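Side-chain contact in DUF683-containing protein (Cyanothece, PDB 3CSX), which is of unknown function but is a metalloprotein of the DUF683 family associated with nitrogen fixation: residues 58-61 with 62-66. Residues are numbered along the deposited sequence; the frame is centred on the assembly and turned at random.
Sequences KTYE and IFREL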
# COMPACT_ATOMS: atom_id res chain seq x y z
N LYS B 58 15.61 -3.80 5.08
CA LYS B 58 14.82 -4.68 5.94
C LYS B 58 13.64 -3.89 6.55
O LYS B 58 12.48 -4.32 6.58
CB LYS B 58 15.79 -5.17 7.03
CG LYS B 58 15.45 -6.44 7.80
CD LYS B 58 16.81 -7.05 8.31
CE LYS B 58 17.60 -6.04 9.22
NZ LYS B 58 19.10 -5.86 9.02
N THR B 59 13.98 -2.69 7.03
CA THR B 59 13.00 -1.79 7.61
C THR B 59 11.97 -1.39 6.55
O THR B 59 10.76 -1.41 6.81
CB THR B 59 13.71 -0.56 8.19
OG1 THR B 59 14.64 -1.00 9.18
CG2 THR B 59 12.67 0.37 8.86
N TYR B 60 12.44 -1.04 5.37
CA TYR B 60 11.52 -0.62 4.29
C TYR B 60 10.50 -1.70 3.98
O TYR B 60 9.31 -1.44 3.87
CB TYR B 60 12.31 -0.25 3.04
CG TYR B 60 11.42 -0.18 1.84
CD1 TYR B 60 10.56 0.91 1.65
CD2 TYR B 60 11.40 -1.23 0.90
CE1 TYR B 60 9.72 0.95 0.56
CE2 TYR B 60 10.57 -1.20 -0.17
CZ TYR B 60 9.73 -0.10 -0.36
OH TYR B 60 8.88 -0.07 -1.45
N GLU B 61 10.97 -2.95 3.87
CA GLU B 61 10.12 -4.03 3.47
C GLU B 61 8.99 -4.29 4.42
O GLU B 61 7.87 -4.50 4.00
CB GLU B 61 10.96 -5.29 3.22
CG GLU B 61 11.88 -5.10 2.02
CD GLU B 61 11.17 -4.73 0.71
OE1 GLU B 61 9.95 -4.97 0.56
OE2 GLU B 61 11.87 -4.21 -0.20
N ILE B 62 9.29 -4.27 5.72
CA ILE B 62 8.28 -4.46 6.71
C ILE B 62 7.24 -3.31 6.71
O ILE B 62 6.03 -3.53 6.78
CB ILE B 62 8.90 -4.79 8.14
CG1 ILE B 62 7.81 -5.22 9.13
CG2 ILE B 62 9.75 -3.66 8.72
CD1 ILE B 62 6.89 -4.16 9.52
N PHE B 63 7.70 -2.08 6.61
CA PHE B 63 6.74 -0.96 6.53
C PHE B 63 5.93 -0.96 5.26
O PHE B 63 4.74 -0.59 5.27
CB PHE B 63 7.44 0.38 6.79
CG PHE B 63 7.63 0.68 8.25
CD1 PHE B 63 6.60 1.27 8.99
CD2 PHE B 63 8.82 0.36 8.90
CE1 PHE B 63 6.76 1.54 10.35
CE2 PHE B 63 8.98 0.60 10.28
CZ PHE B 63 7.96 1.20 10.99
N ARG B 64 6.53 -1.43 4.17
CA ARG B 64 5.76 -1.56 2.92
C ARG B 64 4.68 -2.59 3.10
O ARG B 64 3.53 -2.38 2.70
CB ARG B 64 6.63 -1.98 1.74
CG ARG B 64 5.78 -2.07 0.45
CD ARG B 64 6.67 -2.42 -0.71
NE ARG B 64 5.94 -2.59 -1.98
CZ ARG B 64 5.45 -1.59 -2.73
NH1 ARG B 64 5.57 -0.33 -2.36
NH2 ARG B 64 4.82 -1.88 -3.86
N GLU B 65 5.03 -3.74 3.68
CA GLU B 65 3.99 -4.76 3.88
C GLU B 65 2.89 -4.24 4.82
O GLU B 65 1.68 -4.44 4.62
CB GLU B 65 4.59 -6.08 4.43
CG GLU B 65 3.54 -7.21 4.39
CD GLU B 65 3.87 -8.38 5.32
OE1 GLU B 65 4.89 -8.30 6.03
OE2 GLU B 65 3.11 -9.38 5.31
N LEU B 66 3.31 -3.59 5.89
CA LEU B 66 2.35 -3.04 6.82
C LEU B 66 1.39 -2.05 6.15
O LEU B 66 0.19 -2.05 6.42
CB LEU B 66 3.10 -2.37 7.98
CG LEU B 66 2.22 -1.85 9.13
CD1 LEU B 66 1.38 -2.92 9.81
CD2 LEU B 66 3.18 -1.15 10.14
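Y60 and R64 both send CG anti to the backbone N (chi1 165° and -179°), and R64 stays extended out to NE, which lays the two side chains alongside each other and pointing the same way. The aliphatic part of R64 carries the contact: CB sits 4.2 Å above the plane of the Y60 ring, offset toward its rim, and R64 CD comes 3.3 Å from Y60 OH and 3.9 Å from Y60 CZ. Ring and guanidinium planes are 25° apart, but the methylenes make the closer approach. An alanine at R64 would keep CB over the ring but remove CD and the guanidinium, which would probably leave the Y60 hydroxyl end freer to shift and D40 of the second subunit without its long, weak ion pair to R64 NH1. The i to i+4 hydrogen bond from R64 N to Y60 O measures 2.8 Å. This turn belongs to helix 52-77, which pairs with helix 14-44 in a helical hairpin, consistent with the Rop-like family; I62 packs on A31 of the partner helix, and R64 touches Q33 of the second subunit. One residue back, T59 CG2 lies 3.9 Å from F63 CD2, side by side, while T59 O approaches the F63 ring at its edge, in plane, and also accepts F63 N at 3.1 Å. T59 OG1 hydrogen-bonds to T55 O.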